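NanU sialic acid binding protein (PDB 4L7T) binds sialic acid with high affinity as a SusD-family protein of the outer membrane, probably working together with NanO. Local coordinates at residues 71-76 against 318-323; 322-327 against 359-364. All coordinates share one frame; numbering follows the deposited sequence.

Interaction 1 (71-76 against 318-323)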
loop_
_atom_site.group_PDB
_atom_site.type_symbol
_atom_site.label_atom_id
_atom_site.label_comp_id
_atom_site.label_asym_id
_atom_site.label_seq_id
_atom_site.Cartn_x
_atom_site.Cartn_y
_atom_site.Cartn_z
ATOM N N GLY A 71 18.119 -17.945 3.948
ATOM C CA GLY A 71 19.102 -18.515 2.942
ATOM C C GLY A 71 20.498 -17.953 3.098
ATOM O O GLY A 71 21.435 -18.379 2.424
ATOM N N GLY A 72 20.650 -16.989 3.987
ATOM C CA GLY A 72 22.031 -16.463 4.205
ATOM C C GLY A 72 22.326 -15.045 3.786
ATOM O O GLY A 72 23.443 -14.499 4.079
ATOM N N GLU A 73 21.393 -14.417 3.105
ATOM C CA GLU A 73 21.682 -13.083 2.653
ATOM C C GLU A 73 21.992 -12.127 3.780
ATOM O O GLU A 73 21.382 -12.142 4.905
ATOM C CB GLU A 73 20.510 -12.438 1.838
ATOM C CG GLU A 73 20.186 -13.134 0.517
ATOM C CD GLU A 73 19.143 -14.228 0.652
ATOM O OE1 GLU A 73 19.078 -14.993 1.705
ATOM O OE2 GLU A 73 18.336 -14.289 -0.346
ATOM N N ALA A 74 22.849 -11.167 3.471
ATOM C CA ALA A 74 22.939 -9.976 4.253
ATOM C C ALA A 74 21.761 -9.064 4.016
ATOM O O ALA A 74 21.254 -8.944 2.902
ATOM C CB ALA A 74 24.241 -9.284 3.895
ATOM N N THR A 75 21.369 -8.345 5.052
ATOM C CA THR A 75 20.282 -7.357 4.887
ATOM C C THR A 75 20.711 -5.991 4.366
ATOM O O THR A 75 19.884 -5.272 3.729
ATOM C CB THR A 75 19.441 -7.234 6.199
ATOM O OG1 THR A 75 20.334 -6.864 7.293
ATOM C CG2 THR A 75 18.754 -8.575 6.482
ATOM N N GLN A 76 22.002 -5.624 4.526
ATOM C CA GLN A 76 22.599 -4.440 3.839
ATOM C C GLN A 76 21.881 -3.141 4.105
ATOM O O GLN A 76 21.857 -2.252 3.261
ATOM C CB GLN A 76 22.778 -4.699 2.347
ATOM C CG GLN A 76 23.737 -5.849 2.098
ATOM C CD GLN A 76 23.836 -6.229 0.631
ATOM O OE1 GLN A 76 23.085 -5.753 -0.212
ATOM N NE2 GLN A 76 24.819 -7.056 0.321
ATOM N N GLY A 318 15.498 -14.103 -6.845
ATOM C CA GLY A 318 15.637 -12.785 -6.328
ATOM C C GLY A 318 16.588 -12.849 -5.133
ATOM O O GLY A 318 17.425 -13.742 -5.038
ATOM N N LEU A 319 16.422 -11.894 -4.223
ATOM C CA LEU A 319 17.165 -11.915 -2.923
ATOM C C LEU A 319 16.204 -11.538 -1.783
ATOM O O LEU A 319 15.272 -10.716 -1.998
ATOM C CB LEU A 319 18.360 -10.962 -2.976
ATOM C CG LEU A 319 19.466 -11.479 -3.917
ATOM C CD1 LEU A 319 20.518 -10.438 -4.108
ATOM C CD2 LEU A 319 20.164 -12.754 -3.434
ATOM N N ILE A 320 16.444 -12.128 -0.601
ATOM C CA ILE A 320 15.632 -11.773 0.536
ATOM C C ILE A 320 16.465 -10.799 1.351
ATOM O O ILE A 320 17.576 -11.147 1.861
ATOM C CB ILE A 320 15.312 -12.969 1.381
ATOM C CG1 ILE A 320 14.467 -14.053 0.671
ATOM C CG2 ILE A 320 14.618 -12.491 2.727
ATOM C CD1 ILE A 320 13.087 -13.563 0.111
ATOM N N ARG A 321 15.955 -9.563 1.499
ATOM C CA ARG A 321 16.571 -8.552 2.367
ATOM C C ARG A 321 15.674 -8.246 3.542
ATOM O O ARG A 321 16.112 -7.790 4.568
ATOM C CB ARG A 321 16.877 -7.231 1.654
ATOM C CG ARG A 321 17.733 -7.370 0.350
ATOM C CD ARG A 321 19.152 -7.806 0.630
ATOM N NE ARG A 321 19.882 -7.712 -0.662
ATOM C CZ ARG A 321 21.101 -8.225 -0.840
ATOM N NH1 ARG A 321 21.712 -8.888 0.163
ATOM N NH2 ARG A 321 21.699 -8.026 -2.018
ATOM N N LEU A 322 14.372 -8.426 3.323
ATOM C CA LEU A 322 13.351 -8.299 4.395
ATOM C C LEU A 322 12.809 -9.695 4.600
ATOM O O LEU A 322 12.145 -10.280 3.693
ATOM C CB LEU A 322 12.189 -7.392 3.901
ATOM C CG LEU A 322 12.445 -5.873 3.943
ATOM C CD1 LEU A 322 11.405 -4.968 3.148
ATOM C CD2 LEU A 322 12.511 -5.331 5.356
ATOM N N GLN A 323 13.039 -10.253 5.788
ATOM C CA GLN A 323 12.620 -11.622 6.123
ATOM C C GLN A 323 11.379 -11.577 7.025
ATOM O O GLN A 323 11.457 -11.088 8.158
ATOM C CB GLN A 323 13.811 -12.355 6.821
ATOM C CG GLN A 323 13.429 -13.766 7.339
ATOM C CD GLN A 323 12.940 -14.705 6.250
ATOM O OE1 GLN A 323 13.664 -14.996 5.253
ATOM N NE2 GLN A 323 11.674 -15.157 6.396
#
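Glu73 and Arg321 carry this contact between two loops, each sending its polar end to the backbone of the other segment, and the tightly packed part is made by these two grips. The chain of Glu73 bends at chi2 (90°), and OE2 accepts the backbone N-H of Ile320 at 2.9 Å in a nearly straight bond, the N-H meeting it from above the carboxylate plane. The same oxygen also bonds Tyr295 OH, so two donors grip it. CB of Glu73 lies 3.2 Å from Ile320 O, a buried carbonyl oxygen with no hydrogen-bonding partner in the model, and CG lies 4.0 Å from Leu319 CD2 as the two side chains pass at a slant. The chain of Arg321 is likewise bent at chi2 (-68°), with CD 3.3 Å from Ala74 O. NH1 donates to that carbonyl oxygen at 2.8 Å, with Ala74 O at the guanidinium edge, near its plane. Further along, Thr75 turns its CG2 to Arg321 O (3.4 Å), while its hydroxyl bonds Glu79 OE1.

The solvent side is formed by the exposed Ala74 and Gln76. Gln76 OE1 sits over the centre of one guanidinium face, 3.2 Å from Arg321 NH2, but the angle at the N-H is too poor for a hydrogen bond; amide and guanidinium planes stand 31° apart. The 71-76 loop runs from strand 65-67 toward helix 80-83. The loop 318-323 leads into strand 323-324, the antiparallel partner of 65-67, and Asn288 of helix 284-289 touches the Arg321 side chain.

Interaction 2 (322-327 against 359-364); sequences LQIRYD and IAPFCN
Tyr326 and Ala360 bring their CA atoms to 5.0 Å where the weakly bonded strand 323-324 and the turn after it meet strand 356-363, the end-to-end directions of the touching parts standing 128° apart. The second strand belongs to an antiparallel hairpin with 344-350 and carries a classic beta bulge, Ile359 and Ala360 both facing Val347. Against it the other segment packs mainly by side chains. CG2 of Ile324, anti to the backbone N, meets CG of Pro361 at 3.6 Å, while CD1 reaches the backbone between Phe362 and Cys363. CD1 and CE1 of Tyr326 each lie 3.6 Å from Ala360 CB, and Ile359 O stands over one ring face, offset toward the rim; the hydroxyl of Tyr326 is hydrogen-bonded to Val68 O.

Gln323 supplies the polar join within this buried contact. Its CG is anti to the backbone N (chi1 175°) and the chain bends at chi2, and NE2 donates both to Ile324 O and to Pro361 O. Both acceptors lie near the amide plane, which would fix the rotation of the amide about chi3. OE1 accepts from Phe70 N, tying in the neighbouring loop. A water bridges the two segments, donating to Gln323 OE1 and to Pro361 O, each at 2.9 Å.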
loop_
_atom_site.group_PDB
_atom_site.type_symbol
_atom_site.label_atom_id
_atom_site.label_comp_id
_atom_site.label_asym_id
_atom_site.label_seq_id
_atom_site.Cartn_x
_atom_site.Cartn_y
_atom_site.Cartn_z
ATOM N N LEU A 322 14.372 -8.426 3.323
ATOM C CA LEU A 322 13.351 -8.299 4.395
ATOM C C LEU A 322 12.809 -9.695 4.600
ATOM O O LEU A 322 12.145 -10.280 3.693
ATOM C CB LEU A 322 12.189 -7.392 3.901
ATOM C CG LEU A 322 12.445 -5.873 3.943
ATOM C CD1 LEU A 322 11.405 -4.968 3.148
ATOM C CD2 LEU A 322 12.511 -5.331 5.356
ATOM N N GLN A 323 13.039 -10.253 5.788
ATOM C CA GLN A 323 12.620 -11.622 6.123
ATOM C C GLN A 323 11.379 -11.577 7.025
ATOM O O GLN A 323 11.457 -11.088 8.158
ATOM C CB GLN A 323 13.811 -12.355 6.821
ATOM C CG GLN A 323 13.429 -13.766 7.339
ATOM C CD GLN A 323 12.940 -14.705 6.250
ATOM O OE1 GLN A 323 13.664 -14.996 5.253
ATOM N NE2 GLN A 323 11.674 -15.157 6.396
ATOM N N ILE A 324 10.260 -12.127 6.540
ATOM C CA ILE A 324 9.074 -12.270 7.353
ATOM C C ILE A 324 9.424 -13.054 8.622
ATOM O O ILE A 324 10.138 -14.083 8.549
ATOM C CB ILE A 324 8.044 -13.095 6.563
ATOM C CG1 ILE A 324 7.660 -12.371 5.251
ATOM C CG2 ILE A 324 6.805 -13.435 7.457
ATOM C CD1 ILE A 324 7.097 -13.356 4.208
ATOM N N ARG A 325 8.939 -12.592 9.772
ATOM C CA ARG A 325 9.221 -13.285 11.052
ATOM C C ARG A 325 8.814 -14.776 10.904
ATOM O O ARG A 325 7.698 -15.130 10.474
ATOM C CB ARG A 325 8.494 -12.675 12.237
ATOM C CG ARG A 325 8.906 -11.311 12.677
ATOM C CD ARG A 325 10.252 -11.291 13.416
ATOM N NE ARG A 325 10.506 -9.947 13.967
ATOM C CZ ARG A 325 11.650 -9.579 14.570
ATOM N NH1 ARG A 325 12.632 -10.462 14.735
ATOM N NH2 ARG A 325 11.805 -8.335 15.027
ATOM N N TYR A 326 9.747 -15.670 11.248
ATOM C CA TYR A 326 9.481 -17.113 11.035
ATOM C C TYR A 326 8.189 -17.613 11.702
ATOM O O TYR A 326 7.493 -18.446 11.124
ATOM C CB TYR A 326 10.624 -17.961 11.610
ATOM C CG TYR A 326 12.042 -17.695 11.074
ATOM C CD1 TYR A 326 12.272 -16.954 9.944
ATOM C CD2 TYR A 326 13.135 -18.222 11.743
ATOM C CE1 TYR A 326 13.558 -16.676 9.476
ATOM C CE2 TYR A 326 14.436 -18.000 11.254
ATOM C CZ TYR A 326 14.623 -17.221 10.100
ATOM O OH TYR A 326 15.904 -16.950 9.618
ATOM N N ASP A 327 7.912 -17.126 12.913
ATOM C CA ASP A 327 6.727 -17.574 13.627
ATOM C C ASP A 327 5.422 -16.964 13.133
ATOM O O ASP A 327 4.365 -17.400 13.579
ATOM C CB ASP A 327 6.862 -17.362 15.104
ATOM C CG ASP A 327 6.919 -15.918 15.515
ATOM O OD1 ASP A 327 7.005 -14.985 14.663
ATOM O OD2 ASP A 327 6.884 -15.695 16.742
ATOM N N ILE A 359 11.651 -24.221 7.990
ATOM C CA ILE A 359 12.695 -23.237 8.117
ATOM C C ILE A 359 12.037 -21.820 8.258
ATOM O O ILE A 359 12.200 -21.126 9.302
ATOM C CB ILE A 359 13.618 -23.269 6.902
ATOM C CG1 ILE A 359 14.313 -24.652 6.803
ATOM C CG2 ILE A 359 14.713 -22.167 7.020
ATOM C CD1 ILE A 359 15.140 -25.024 8.080
ATOM N N ALA A 360 11.299 -21.399 7.234
ATOM C CA ALA A 360 10.858 -19.955 7.183
ATOM C C ALA A 360 9.914 -19.721 6.027
ATOM O O ALA A 360 9.854 -20.560 5.077
ATOM C CB ALA A 360 12.132 -18.946 7.002
ATOM N N PRO A 361 9.227 -18.546 6.005
ATOM C CA PRO A 361 8.288 -18.315 4.913
ATOM C C PRO A 361 8.791 -17.245 3.949
ATOM O O PRO A 361 9.709 -16.523 4.320
ATOM C CB PRO A 361 7.047 -17.847 5.659
ATOM C CG PRO A 361 7.578 -16.931 6.799
ATOM C CD PRO A 361 8.949 -17.668 7.172
ATOM N N PHE A 362 8.201 -17.132 2.750
ATOM C CA PHE A 362 8.476 -16.054 1.771
ATOM C C PHE A 362 7.118 -15.659 1.143
ATOM O O PHE A 362 6.141 -16.402 1.251
ATOM C CB PHE A 362 9.543 -16.379 0.711
ATOM C CG PHE A 362 9.188 -17.469 -0.248
ATOM C CD1 PHE A 362 8.517 -17.153 -1.463
ATOM C CD2 PHE A 362 9.587 -18.778 -0.007
ATOM C CE1 PHE A 362 8.208 -18.181 -2.389
ATOM C CE2 PHE A 362 9.306 -19.757 -0.913
ATOM C CZ PHE A 362 8.602 -19.461 -2.102
ATOM N N CYS A 363 7.084 -14.459 0.614
ATOM C CA CYS A 363 5.882 -13.881 0.060
ATOM C C CYS A 363 5.385 -14.712 -1.138
ATOM O O CYS A 363 6.144 -14.927 -2.111
ATOM C CB CYS A 363 6.246 -12.443 -0.386
ATOM S SG CYS A 363 4.807 -11.687 -1.266
ATOM N N ASN A 364 4.093 -15.093 -1.088
ATOM C CA ASN A 364 3.461 -15.801 -2.240
ATOM C C ASN A 364 2.307 -15.006 -2.870
ATOM O O ASN A 364 1.574 -15.487 -3.755
ATOM C CB ASN A 364 2.970 -17.149 -1.803
ATOM C CG ASN A 364 2.680 -18.115 -2.989
ATOM O OD1 ASN A 364 3.412 -18.171 -4.008
ATOM N ND2 ASN A 364 1.548 -18.820 -2.871
HETATM O O HOH W 1 11.861 -15.030 3.032
#

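Interactions 1 and 2 follow one another along the chain, sharing Leu322 and Gln323, with centres about 11 Å apart. Interaction 1 is a surface contact of loops from distant parts of the sequence, and its chemistry is that of charged side chains bonding to main-chain groups. The second is buried and more local in sequence, joining the short strand to the 344-350/356-363 hairpin by apolar contacts together with one glutamine amide and a bridging water. Strand 65-67 connects them: it pairs with 323-324, and the loop following it supplies 71-76 to interaction 1 and Phe70 to the Gln323 amide of interaction 2.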